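Local coordinates for taurine dioxygenase (Burkholderia ambifaria, PDB 5VN6) that acts as a taurine dioxygenase of the TfdA family, whose members use iron and 2-oxoglutarate to oxidise their substrates, at the interface of chains A and B. Coordinates in Å, arbitrary orientation; residue numbers count along the deposited sequence, not the author numbering. Chains: chain A/B, Taurine dioxygenase.

Contact 1: the interface of chains A and B. Residues chain A 132, 134, 248, 269, 271; chain B 15, 243-244, 246.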
ATOM      1  N   ASP A 132      -8.062   8.290   2.445  1.00 38.54           N
ATOM      2  CA  ASP A 132      -7.072   8.474   1.388  1.00 33.97           C
ATOM      3  C   ASP A 132      -7.418   7.624   0.166  1.00 33.61           C
ATOM      4  O   ASP A 132      -8.109   6.611   0.260  1.00 33.28           O
ATOM      5  CB  ASP A 132      -5.681   8.064   1.881  1.00 33.34           C
ATOM      6  CG  ASP A 132      -5.120   9.012   2.906  1.00 36.33           C
ATOM      7  OD1 ASP A 132      -5.813   9.990   3.264  1.00 38.07           O
ATOM      8  OD2 ASP A 132      -3.990   8.754   3.377  1.00 35.23           O
ATOM      9  N   MET A 134      -5.421   5.667  -3.168  1.00 30.00           N
ATOM     10  CA  MET A 134      -4.135   5.237  -3.691  1.00 26.87           C
ATOM     11  C   MET A 134      -4.275   4.868  -5.149  1.00 28.01           C
ATOM     12  O   MET A 134      -5.343   4.433  -5.584  1.00 34.78           O
ATOM     13  CB  MET A 134      -3.580   4.026  -2.925  1.00 27.25           C
ATOM     14  CG  MET A 134      -3.549   4.233  -1.419  1.00 30.17           C
ATOM     15  SD  MET A 134      -2.925   2.767  -0.587  1.00 36.43           S
ATOM     16  CE  MET A 134      -1.273   2.697  -1.268  1.00 34.62           C
ATOM     17  N   ARG A 248      -0.035   7.472  -2.547  1.00 28.74           N
ATOM     18  CA  ARG A 248      -1.143   7.629  -1.611  1.00 30.22           C
ATOM     19  C   ARG A 248      -1.441   9.107  -1.437  1.00 39.18           C
ATOM     20  O   ARG A 248      -0.541   9.888  -1.134  1.00 40.03           O
ATOM     21  CB  ARG A 248      -0.837   6.985  -0.249  1.00 28.64           C
ATOM     22  CG  ARG A 248      -1.981   7.150   0.762  1.00 31.09           C
ATOM     23  CD  ARG A 248      -2.045   5.993   1.741  1.00 29.80           C
ATOM     24  NE  ARG A 248      -3.077   6.178   2.759  1.00 35.45           N
ATOM     25  CZ  ARG A 248      -3.542   5.206   3.545  1.00 31.91           C
ATOM     26  NH1 ARG A 248      -4.487   5.463   4.441  1.00 32.56           N
ATOM     27  NH2 ARG A 248      -3.076   3.974   3.429  1.00 31.39           N
ATOM     28  N   VAL A 269      -9.292   4.003   0.239  1.00 40.23           N
ATOM     29  CA  VAL A 269      -9.058   3.400   1.547  1.00 35.23           C
ATOM     30  C   VAL A 269     -10.263   3.599   2.457  1.00 35.61           C
ATOM     31  O   VAL A 269     -10.753   4.720   2.649  1.00 42.33           O
ATOM     32  CB  VAL A 269      -7.779   3.959   2.185  1.00 37.90           C
ATOM     33  CG1 VAL A 269      -7.486   3.210   3.457  1.00 38.44           C
ATOM     34  CG2 VAL A 269      -6.599   3.822   1.215  1.00 28.82           C
ATOM     35  N   ASP A 271     -10.663   3.332   5.890  1.00 48.12           N
ATOM     36  CA  ASP A 271     -10.234   3.316   7.281  1.00 46.85           C
ATOM     37  C   ASP A 271     -11.141   4.120   8.196  1.00 52.09           C
ATOM     38  O   ASP A 271     -10.907   4.129   9.410  1.00 56.11           O
ATOM     39  CB  ASP A 271      -8.794   3.848   7.412  1.00 43.06           C
ATOM     40  CG  ASP A 271      -8.636   5.261   6.862  1.00 52.74           C
ATOM     41  OD1 ASP A 271      -9.422   5.638   5.965  1.00 52.33           O
ATOM     42  OD2 ASP A 271      -7.723   5.991   7.304  1.00 50.59           O
TER
ATOM     43  N   THR B  15      -3.701   9.064   9.275  1.00 45.56           N
ATOM     44  CA  THR B  15      -4.769   8.167   8.855  1.00 45.26           C
ATOM     45  C   THR B  15      -5.605   7.847  10.087  1.00 50.11           C
ATOM     46  O   THR B  15      -5.269   8.240  11.210  1.00 49.27           O
ATOM     47  CB  THR B  15      -4.232   6.859   8.244  1.00 42.96           C
ATOM     48  OG1 THR B  15      -3.662   6.043   9.283  1.00 37.01           O
ATOM     49  CG2 THR B  15      -3.175   7.118   7.187  1.00 39.52           C
ATOM     50  N   PRO B 243      -4.189  -1.672   2.619  1.00 29.15           N
ATOM     51  CA  PRO B 243      -4.007  -0.214   2.754  1.00 26.98           C
ATOM     52  C   PRO B 243      -4.708   0.378   3.956  1.00 35.59           C
ATOM     53  O   PRO B 243      -4.246   1.394   4.502  1.00 32.50           O
ATOM     54  CB  PRO B 243      -4.595   0.331   1.436  1.00 31.49           C
ATOM     55  CG  PRO B 243      -4.340  -0.831   0.416  1.00 30.10           C
ATOM     56  CD  PRO B 243      -4.615  -2.069   1.255  1.00 29.54           C
ATOM     57  N   GLU B 244      -5.810  -0.239   4.387  1.00 33.06           N
ATOM     58  CA  GLU B 244      -6.530   0.235   5.560  1.00 34.68           C
ATOM     59  C   GLU B 244      -5.649   0.279   6.800  1.00 35.28           C
ATOM     60  O   GLU B 244      -5.930   1.040   7.732  1.00 38.87           O
ATOM     61  CB  GLU B 244      -7.746  -0.660   5.812  1.00 36.34           C
ATOM     62  CG  GLU B 244      -9.002  -0.228   5.091  1.00 34.75           C
ATOM     63  CD  GLU B 244      -9.025  -0.607   3.592  1.00 33.95           C
ATOM     64  OE1 GLU B 244      -9.999  -0.202   2.926  1.00 30.41           O
ATOM     65  OE2 GLU B 244      -8.111  -1.328   3.082  1.00 30.76           O
ATOM     66  N   GLN B 246      -2.333   0.974   6.879  1.00 33.09           N
ATOM     67  CA  GLN B 246      -1.054   1.512   6.444  1.00 30.55           C
ATOM     68  C   GLN B 246      -0.987   3.028   6.592  1.00 38.82           C
ATOM     69  O   GLN B 246      -2.005   3.734   6.599  1.00 36.99           O
ATOM     70  CB  GLN B 246      -0.780   1.135   4.973  1.00 28.92           C
ATOM     71  CG  GLN B 246      -0.509  -0.353   4.756  1.00 28.42           C
ATOM     72  CD  GLN B 246      -0.365  -0.750   3.282  1.00 27.32           C
ATOM     73  OE1 GLN B 246      -0.585   0.059   2.394  1.00 31.88           O
ATOM     74  NE2 GLN B 246       0.051  -1.986   3.029  1.00 26.76           N
TER
HETATM   75  O   HOH W   1      -4.743   3.575   6.787  1.00 35.37           O
HETATM   76  O   HOH W   2      -0.772   2.783   1.785  1.00 36.64           O

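Contact 2: the interface of chains A and B. Residues chain A 13, 15-17; chain B 129-130, 271-273.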
ATOM      1  N   PRO A  13       6.551  15.730  -8.647  1.00 37.16           N
ATOM      2  CA  PRO A  13       6.240  14.307  -8.453  1.00 38.39           C
ATOM      3  C   PRO A  13       6.178  13.952  -6.974  1.00 38.95           C
ATOM      4  O   PRO A  13       6.912  14.503  -6.155  1.00 35.78           O
ATOM      5  CB  PRO A  13       7.396  13.585  -9.159  1.00 40.74           C
ATOM      6  CG  PRO A  13       7.971  14.604 -10.111  1.00 43.59           C
ATOM      7  CD  PRO A  13       7.754  15.944  -9.470  1.00 43.22           C
ATOM      8  N   THR A  15       6.256  10.548  -5.961  1.00 33.51           N
ATOM      9  CA  THR A  15       7.098   9.355  -5.892  1.00 34.65           C
ATOM     10  C   THR A  15       7.831   9.254  -7.224  1.00 39.36           C
ATOM     11  O   THR A  15       7.504   9.966  -8.178  1.00 39.23           O
ATOM     12  CB  THR A  15       6.276   8.072  -5.678  1.00 36.01           C
ATOM     13  OG1 THR A  15       5.607   7.748  -6.906  1.00 31.36           O
ATOM     14  CG2 THR A  15       5.210   8.264  -4.586  1.00 33.17           C
ATOM     15  N   CYS A  16       8.799   8.336  -7.324  1.00 38.21           N
ATOM     16  CA  CYS A  16       9.495   8.184  -8.601  1.00 44.11           C
ATOM     17  C   CYS A  16       8.677   7.397  -9.617  1.00 41.60           C
ATOM     18  O   CYS A  16       8.959   7.450 -10.819  1.00 41.35           O
ATOM     19  CB  CYS A  16      10.848   7.483  -8.412  1.00 41.19           C
ATOM     20  SG  CYS A  16      12.030   8.378  -7.390  1.00 46.48           S
ATOM     21  N   ALA A  17       7.647   6.691  -9.175  1.00 38.80           N
ATOM     22  CA  ALA A  17       6.930   5.793 -10.065  1.00 34.50           C
ATOM     23  C   ALA A  17       5.644   6.393 -10.616  1.00 34.29           C
ATOM     24  O   ALA A  17       5.253   6.062 -11.729  1.00 32.93           O
ATOM     25  CB  ALA A  17       6.603   4.495  -9.327  1.00 30.70           C
TER
ATOM     26  N   VAL B 129      12.507  13.446  -4.356  1.00 58.21           N
ATOM     27  CA  VAL B 129      11.409  12.501  -4.527  1.00 56.11           C
ATOM     28  C   VAL B 129      11.944  11.086  -4.347  1.00 53.04           C
ATOM     29  O   VAL B 129      13.083  10.781  -4.715  1.00 50.13           O
ATOM     30  CB  VAL B 129      10.710  12.623  -5.913  1.00 60.41           C
ATOM     31  CG1 VAL B 129      10.399  14.079  -6.250  1.00 59.49           C
ATOM     32  CG2 VAL B 129      11.528  11.968  -7.016  1.00 61.09           C
ATOM     33  N   GLY B 130      11.107  10.215  -3.792  1.00 40.38           N
ATOM     34  CA  GLY B 130      11.443   8.813  -3.696  1.00 39.45           C
ATOM     35  C   GLY B 130      11.910   8.411  -2.303  1.00 44.62           C
ATOM     36  O   GLY B 130      12.255   9.240  -1.458  1.00 43.28           O
ATOM     37  N   ASP B 271      11.740   2.753  -4.739  1.00 44.89           N
ATOM     38  CA  ASP B 271      11.347   3.270  -6.044  1.00 49.03           C
ATOM     39  C   ASP B 271      12.421   4.132  -6.687  1.00 51.65           C
ATOM     40  O   ASP B 271      12.230   4.589  -7.815  1.00 50.14           O
ATOM     41  CB  ASP B 271      10.045   4.093  -5.927  1.00 48.75           C
ATOM     42  CG  ASP B 271      10.173   5.274  -4.954  1.00 50.06           C
ATOM     43  OD1 ASP B 271      11.009   5.196  -4.019  1.00 50.49           O
ATOM     44  OD2 ASP B 271       9.448   6.284  -5.118  1.00 36.09           O
ATOM     45  N   TYR B 272      13.536   4.337  -6.027  1.00 57.23           N
ATOM     46  CA  TYR B 272      14.442   5.353  -6.535  1.00 69.43           C
ATOM     47  C   TYR B 272      15.631   4.737  -7.262  1.00 81.61           C
ATOM     48  O   TYR B 272      16.098   3.648  -6.909  1.00 77.12           O
ATOM     49  CB  TYR B 272      14.939   6.253  -5.395  1.00 72.46           C
ATOM     50  CG  TYR B 272      15.419   5.523  -4.149  1.00 75.72           C
ATOM     51  CD1 TYR B 272      16.773   5.284  -3.927  1.00 81.64           C
ATOM     52  CD2 TYR B 272      14.514   5.099  -3.178  1.00 70.06           C
ATOM     53  CE1 TYR B 272      17.206   4.628  -2.782  1.00 83.67           C
ATOM     54  CE2 TYR B 272      14.937   4.444  -2.039  1.00 74.17           C
ATOM     55  CZ  TYR B 272      16.279   4.209  -1.842  1.00 83.42           C
ATOM     56  OH  TYR B 272      16.687   3.554  -0.697  1.00 89.39           O
ATOM     57  N   PRO B 273      16.122   5.431  -8.284  1.00 93.99           N
ATOM     58  CA  PRO B 273      17.343   5.003  -8.960  1.00100.42           C
ATOM     59  C   PRO B 273      18.540   5.166  -8.043  1.00104.28           C
ATOM     60  O   PRO B 273      18.421   5.769  -6.965  1.00107.67           O
ATOM     61  CB  PRO B 273      17.424   5.958 -10.161  1.00104.87           C
ATOM     62  CG  PRO B 273      16.740   7.192  -9.686  1.00105.07           C
ATOM     63  CD  PRO B 273      15.609   6.704  -8.823  1.00100.70           C
TER

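Contact 3: the interface of chains A and B. Residues chain A 103, 267-270; chain B 242-244.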
ATOM      1  N   ASN A 103     -12.705  -0.143  -1.990  1.00 37.65           N
ATOM      2  CA  ASN A 103     -11.456  -0.421  -1.275  1.00 34.94           C
ATOM      3  C   ASN A 103     -10.877  -1.756  -1.758  1.00 33.57           C
ATOM      4  O   ASN A 103     -10.881  -2.768  -1.069  1.00 32.01           O
ATOM      5  CB  ASN A 103     -11.669  -0.379   0.236  1.00 36.97           C
ATOM      6  CG  ASN A 103     -12.709  -1.381   0.732  1.00 44.26           C
ATOM      7  OD1 ASN A 103     -13.698  -1.683   0.042  1.00 43.33           O
ATOM      8  ND2 ASN A 103     -12.481  -1.915   1.935  1.00 38.38           N
ATOM      9  N   TYR A 267      -7.428   2.539  -5.356  1.00 29.64           N
ATOM     10  CA  TYR A 267      -7.935   1.908  -4.143  1.00 32.50           C
ATOM     11  C   TYR A 267      -8.395   3.038  -3.239  1.00 33.29           C
ATOM     12  O   TYR A 267      -7.581   3.885  -2.854  1.00 35.19           O
ATOM     13  CB  TYR A 267      -6.825   1.064  -3.484  1.00 27.75           C
ATOM     14  CG  TYR A 267      -7.207   0.112  -2.356  1.00 33.10           C
ATOM     15  CD1 TYR A 267      -7.034  -1.252  -2.501  1.00 28.87           C
ATOM     16  CD2 TYR A 267      -7.662   0.579  -1.126  1.00 26.34           C
ATOM     17  CE1 TYR A 267      -7.334  -2.148  -1.459  1.00 28.69           C
ATOM     18  CE2 TYR A 267      -7.966  -0.319  -0.067  1.00 27.91           C
ATOM     19  CZ  TYR A 267      -7.787  -1.677  -0.255  1.00 26.02           C
ATOM     20  OH  TYR A 267      -8.076  -2.592   0.739  1.00 26.53           O
ATOM     21  N   ALA A 268      -9.694   3.081  -2.933  1.00 28.17           N
ATOM     22  CA  ALA A 268     -10.244   4.065  -2.008  1.00 29.35           C
ATOM     23  C   ALA A 268     -10.176   3.469  -0.602  1.00 37.11           C
ATOM     24  O   ALA A 268     -10.887   2.510  -0.290  1.00 36.04           O
ATOM     25  CB  ALA A 268     -11.675   4.448  -2.398  1.00 30.57           C
ATOM     26  N   VAL A 269      -9.292   4.003   0.239  1.00 40.23           N
ATOM     27  CA  VAL A 269      -9.058   3.400   1.547  1.00 35.23           C
ATOM     28  C   VAL A 269     -10.263   3.599   2.457  1.00 35.61           C
ATOM     29  O   VAL A 269     -10.753   4.720   2.649  1.00 42.33           O
ATOM     30  CB  VAL A 269      -7.779   3.959   2.185  1.00 37.90           C
ATOM     31  CG1 VAL A 269      -7.486   3.210   3.457  1.00 38.44           C
ATOM     32  CG2 VAL A 269      -6.599   3.822   1.215  1.00 28.82           C
ATOM     33  N   MET A 270     -10.712   2.515   3.077  1.00 38.64           N
ATOM     34  CA  MET A 270     -11.895   2.603   3.913  1.00 42.15           C
ATOM     35  C   MET A 270     -11.518   2.441   5.384  1.00 48.27           C
ATOM     36  O   MET A 270     -11.987   1.512   6.047  1.00 47.76           O
ATOM     37  CB  MET A 270     -12.907   1.537   3.504  1.00 48.28           C
ATOM     38  CG  MET A 270     -14.338   2.017   3.551  1.00 75.40           C
ATOM     39  SD  MET A 270     -14.675   2.953   2.059  1.00 90.23           S
ATOM     40  CE  MET A 270     -14.520   1.655   0.833  1.00 83.60           C
TER
ATOM     41  N   ILE B 242      -2.599  -4.603   3.463  1.00 30.94           N
ATOM     42  CA  ILE B 242      -3.933  -4.005   3.378  1.00 31.00           C
ATOM     43  C   ILE B 242      -3.829  -2.498   3.615  1.00 33.29           C
ATOM     44  O   ILE B 242      -3.420  -2.060   4.707  1.00 31.45           O
ATOM     45  CB  ILE B 242      -4.906  -4.680   4.359  1.00 33.69           C
ATOM     46  CG1 ILE B 242      -5.169  -6.121   3.894  1.00 35.39           C
ATOM     47  CG2 ILE B 242      -6.233  -3.922   4.423  1.00 27.16           C
ATOM     48  CD1 ILE B 242      -5.850  -6.991   4.941  1.00 31.28           C
ATOM     49  N   PRO B 243      -4.189  -1.672   2.619  1.00 29.15           N
ATOM     50  CA  PRO B 243      -4.007  -0.214   2.754  1.00 26.98           C
ATOM     51  C   PRO B 243      -4.708   0.378   3.956  1.00 35.59           C
ATOM     52  O   PRO B 243      -4.246   1.394   4.502  1.00 32.50           O
ATOM     53  CB  PRO B 243      -4.595   0.331   1.436  1.00 31.49           C
ATOM     54  CG  PRO B 243      -4.340  -0.831   0.416  1.00 30.10           C
ATOM     55  CD  PRO B 243      -4.615  -2.069   1.255  1.00 29.54           C
ATOM     56  N   GLU B 244      -5.810  -0.239   4.387  1.00 33.06           N
ATOM     57  CA  GLU B 244      -6.530   0.235   5.560  1.00 34.68           C
ATOM     58  C   GLU B 244      -5.649   0.279   6.800  1.00 35.28           C
ATOM     59  O   GLU B 244      -5.930   1.040   7.732  1.00 38.87           O
ATOM     60  CB  GLU B 244      -7.746  -0.660   5.812  1.00 36.34           C
ATOM     61  CG  GLU B 244      -9.002  -0.228   5.091  1.00 34.75           C
ATOM     62  CD  GLU B 244      -9.025  -0.607   3.592  1.00 33.95           C
ATOM     63  OE1 GLU B 244      -9.999  -0.202   2.926  1.00 30.41           O
ATOM     64  OE2 GLU B 244      -8.111  -1.328   3.082  1.00 30.76           O
TER

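Contact 4: the interface of chains A and B. Residues chain A 129-130, 248, 271-273; chain B 15-17.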
ATOM      1  N   VAL A 129      -9.343  13.629   8.784  1.00 55.97           N
ATOM      2  CA  VAL A 129      -8.461  12.476   8.675  1.00 56.88           C
ATOM      3  C   VAL A 129      -9.246  11.310   8.094  1.00 48.81           C
ATOM      4  O   VAL A 129     -10.447  11.159   8.339  1.00 52.36           O
ATOM      5  CB  VAL A 129      -7.841  12.089  10.044  1.00 64.77           C
ATOM      6  CG1 VAL A 129      -7.226  13.310  10.724  1.00 65.86           C
ATOM      7  CG2 VAL A 129      -8.888  11.454  10.956  1.00 69.08           C
ATOM      8  N   GLY A 130      -8.559  10.490   7.311  1.00 40.48           N
ATOM      9  CA  GLY A 130      -9.126   9.262   6.791  1.00 40.69           C
ATOM     10  C   GLY A 130      -9.586   9.399   5.347  1.00 45.06           C
ATOM     11  O   GLY A 130      -9.755  10.500   4.812  1.00 44.97           O
ATOM     12  N   ARG A 248      -0.035   7.472  -2.547  1.00 28.74           N
ATOM     13  CA  ARG A 248      -1.143   7.629  -1.611  1.00 30.22           C
ATOM     14  C   ARG A 248      -1.441   9.107  -1.437  1.00 39.18           C
ATOM     15  O   ARG A 248      -0.541   9.888  -1.134  1.00 40.03           O
ATOM     16  CB  ARG A 248      -0.837   6.985  -0.249  1.00 28.64           C
ATOM     17  CG  ARG A 248      -1.981   7.150   0.762  1.00 31.09           C
ATOM     18  CD  ARG A 248      -2.045   5.993   1.741  1.00 29.80           C
ATOM     19  NE  ARG A 248      -3.077   6.178   2.759  1.00 35.45           N
ATOM     20  CZ  ARG A 248      -3.542   5.206   3.545  1.00 31.91           C
ATOM     21  NH1 ARG A 248      -4.487   5.463   4.441  1.00 32.56           N
ATOM     22  NH2 ARG A 248      -3.076   3.974   3.429  1.00 31.39           N
ATOM     23  N   ASP A 271     -10.663   3.332   5.890  1.00 48.12           N
ATOM     24  CA  ASP A 271     -10.234   3.316   7.281  1.00 46.85           C
ATOM     25  C   ASP A 271     -11.141   4.120   8.196  1.00 52.09           C
ATOM     26  O   ASP A 271     -10.907   4.129   9.410  1.00 56.11           O
ATOM     27  CB  ASP A 271      -8.794   3.848   7.412  1.00 43.06           C
ATOM     28  CG  ASP A 271      -8.636   5.261   6.862  1.00 52.74           C
ATOM     29  OD1 ASP A 271      -9.422   5.638   5.965  1.00 52.33           O
ATOM     30  OD2 ASP A 271      -7.723   5.991   7.304  1.00 50.59           O
ATOM     31  N   TYR A 272     -12.238   4.785   7.632  1.00 48.87           N
ATOM     32  CA  TYR A 272     -12.963   5.749   8.447  1.00 58.17           C
ATOM     33  C   TYR A 272     -14.294   5.189   8.937  1.00 71.06           C
ATOM     34  O   TYR A 272     -14.926   4.369   8.262  1.00 65.60           O
ATOM     35  CB  TYR A 272     -13.222   7.059   7.685  1.00 62.69           C
ATOM     36  CG  TYR A 272     -13.809   6.939   6.286  1.00 67.61           C
ATOM     37  CD1 TYR A 272     -15.175   7.089   6.071  1.00 73.83           C
ATOM     38  CD2 TYR A 272     -12.997   6.714   5.177  1.00 63.98           C
ATOM     39  CE1 TYR A 272     -15.720   6.997   4.797  1.00 73.21           C
ATOM     40  CE2 TYR A 272     -13.536   6.624   3.896  1.00 64.08           C
ATOM     41  CZ  TYR A 272     -14.899   6.764   3.716  1.00 70.50           C
ATOM     42  OH  TYR A 272     -15.448   6.677   2.454  1.00 71.40           O
ATOM     43  N   PRO A 273     -14.698   5.626  10.129  1.00 83.27           N
ATOM     44  CA  PRO A 273     -16.032   5.303  10.658  1.00 91.59           C
ATOM     45  C   PRO A 273     -17.118   6.007   9.862  1.00 96.32           C
ATOM     46  O   PRO A 273     -16.814   6.838   8.991  1.00 91.49           O
ATOM     47  CB  PRO A 273     -15.972   5.831  12.104  1.00 94.14           C
ATOM     48  CG  PRO A 273     -14.519   6.003  12.409  1.00 94.65           C
ATOM     49  CD  PRO A 273     -13.880   6.366  11.106  1.00 90.63           C
TER
ATOM     50  N   THR B  15      -3.701   9.064   9.275  1.00 45.56           N
ATOM     51  CA  THR B  15      -4.769   8.167   8.855  1.00 45.26           C
ATOM     52  C   THR B  15      -5.605   7.847  10.087  1.00 50.11           C
ATOM     53  O   THR B  15      -5.269   8.240  11.210  1.00 49.27           O
ATOM     54  CB  THR B  15      -4.232   6.859   8.244  1.00 42.96           C
ATOM     55  OG1 THR B  15      -3.662   6.043   9.283  1.00 37.01           O
ATOM     56  CG2 THR B  15      -3.175   7.118   7.187  1.00 39.52           C
ATOM     57  N   CYS B  16      -6.719   7.144   9.882  1.00 48.26           N
ATOM     58  CA  CYS B  16      -7.509   6.726  11.037  1.00 47.89           C
ATOM     59  C   CYS B  16      -6.912   5.521  11.740  1.00 47.16           C
ATOM     60  O   CYS B  16      -7.310   5.216  12.872  1.00 43.76           O
ATOM     61  CB  CYS B  16      -8.946   6.399  10.628  1.00 52.55           C
ATOM     62  SG  CYS B  16      -9.913   7.805  10.033  1.00 53.50           S
ATOM     63  N   ALA B  17      -5.978   4.827  11.096  1.00 44.28           N
ATOM     64  CA  ALA B  17      -5.435   3.580  11.615  1.00 43.70           C
ATOM     65  C   ALA B  17      -4.094   3.754  12.302  1.00 41.10           C
ATOM     66  O   ALA B  17      -3.823   3.058  13.278  1.00 39.12           O
ATOM     67  CB  ALA B  17      -5.268   2.555  10.486  1.00 36.43           C
TER

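Contact 1: the interface of chains A and B
A:Arg248 reaches across to the backbone of B:Pro243 and shows how a carboxylate of its own chain can position an interface arginine. CG stands anti to the backbone N (chi1 179°) and the chain runs extended to NE, which carries the guanidinium to the partner. A:Arg248 CB lies 4.0 Å from A:Met134 CG, and A:Arg248 CD 4.1 Å from A:Met134 SD, a neighbour within its own chain. A:Arg248 NE makes a salt bridge of 2.8 Å to A:Asp132 OD2, which lies almost in the guanidinium plane and uses its anti lone pair. This second-shell carboxylate fixes the rotation of the group. A:Arg248 NH2 gives a hydrogen bond of 3.0 Å to the carbonyl B:Pro243 O, meeting it 29° off the carbonyl plane. A:Arg248 NH1 packs 3.5 Å from the methyl B:Thr15 CG2 and bonds to water 1, which is also shared with the carbonyls of B:Pro243 and B:Gln246. Water 2 links NH2 to the side-chain oxygen B:Gln246 OE1. Over one guanidinium face sits A:Val269 CG2. Alongside, the A:Met134 side chain crosses that of B:Pro243 obliquely, with A:Met134 SD 3.6 Å from B:Pro243 CB. The site ties strand 246-249 of chain A to the 3-10 turn of chain B, and would help hold the subunits together if this dimer is biological.

Contact 2: the interface of chains A and B
The backbone of A:Cys16 turns into a helix-like conformation (phi -78°, psi -16°) after the extended A:Thr15. The peptide joining these two residues points its N-H at the carboxylate of B:Asp271. The resulting hydrogen bond, 3.1 Å from A:Cys16 N to B:Asp271 OD2, is nearly straight and arrives on the anti side of the oxygen, tilted well out of the carboxylate plane. The turn is braced within chain A by A:Ala17 N, which bonds to the hydroxyl A:Thr15 OG1 at 3.2 Å. The A:Thr15 side chain also packs against the acceptor, with A:Thr15 CB 3.7 Å from B:Asp271 OD2. Placed anti to its own carbonyl carbon (chi1 -63°), the thiol of A:Cys16 enters a pocket lined by two loops of chain B. A:Cys16 SG touches the methyl B:Val129 CG2 at 3.6 Å and B:Gly130 CA at 3.8 Å, while the main chain of B:Tyr272 lines the other side; B:Pro273 lies near but is poorly ordered. The second branch of that valine works separately: B:Val129 CG1 rests 3.5 Å from the carbonyl A:Pro13 O, at the end of strand 10-13. On chain B, B:Asp271 OD1 stays behind at the edge of the B:Tyr272 ring. A small thiol plug beside one directed N-H thus docks the N-terminal segment of chain A on chain B, probably steadying both loops if the dimer exists in solution.

Contact 3: the interface of chains A and B
B:Glu244 grips chain A with both carboxylate oxygens, an example of one acidic side chain satisfied by several donors. B:Glu244 OE2 offers its syn lone pair to the phenol A:Tyr267 OH at 2.7 Å. B:Glu244 OE1 accepts twice, from the backbone A:Met270 N at 2.8 Å and from the amide A:Asn103 ND2 at 3.2 Å; the two donors come from opposite faces of the carboxylate plane. A:Met270 is poorly ordered, and its bond is read with some caution. The amide plane of A:Asn103 stands 75° from the carboxylate, yet OE1 lies nearly in it. A bend at chi2 (78°) turns the B:Glu244 chain toward these donors. Next to it, the ring of A:Tyr267 is sandwiched: B:Pro243 CG sits over the centre of one face, 3.6 Å from the A:Tyr267 centroid in a CH-pi contact, and the backbone carbon A:Asn103 C covers the opposite face toward the rim. This packing probably fixes the ring's orientation, keeping its hydroxyl directed at the acid. Further out, A:Tyr267 follows A:His266, a ligand of the bound magnesium, along strand 264-268, and the loop after that strand supplies A:Met270. The partner brings its 3-10 turn 243-245, just ahead of strand 246-249, against this metal-bearing strand of the family's double-stranded beta-helix.

Contact 4: the interface of chains A and B
A:Asp271 OD2 accepts the backbone N-H of B:Cys16, with B:Cys16 N at 3.0 Å, the twin, by the two-fold relation of the chains, of the bond from A:Cys16 to B:Asp271. The bond is close to straight (165° at the hydrogen), and the nitrogen comes from the anti side of the oxygen, 32° out of the carboxylate plane. The carboxylate is put there by CG standing between the backbone N and the carbonyl carbon (chi1 58°), which folds the acid back over its own main chain. A:Asp271 CG also packs 3.9 Å from B:Cys16 CB, so the acid meets B:Cys16 through both a polar and an apolar contact. On the donor side, B:Ala17 N bonds to the hydroxyl B:Thr15 OG1 at 3.2 Å, a short internal link that shapes the turn presenting the N-H; the methyl branch of B:Thr15 points away toward A:Arg248. The thiol of B:Cys16 fits between the loop at A:Val129 and A:Gly130 and the loop at A:Tyr272. Here it leans on glycine, with B:Cys16 SG 3.6 Å from A:Gly130 CA, and stands a little farther from the methyl A:Val129 CG2, at 3.9 Å. A:Pro273, nearby, is poorly ordered. The absence of a side chain on A:Gly130 lets the sulfur approach the main chain. On the other flank, B:Cys16 SG rests 4.0 Å from A:Tyr272 CA.

Contacts 1, 3 and 4 form one continuous patch: the C-alpha centres of contacts 1 and 3 are about 5 Å apart, and those of contacts 1 and 4 about 6 Å. Contact 1 joins them, sharing A:Val269, B:Pro243 and B:Glu244 with contact 3, and A:Arg248, A:Asp271 and B:Thr15 with contact 4. Contact 2, about 24 Å from contact 4 between C-alpha centres, is its twin across the two-fold axis. Each chain therefore gives a donor from its loop at residues 15-17 and an acceptor from its loop at 271, a reciprocal pattern consistent with a symmetric dimer, although the structure alone does not prove one in solution.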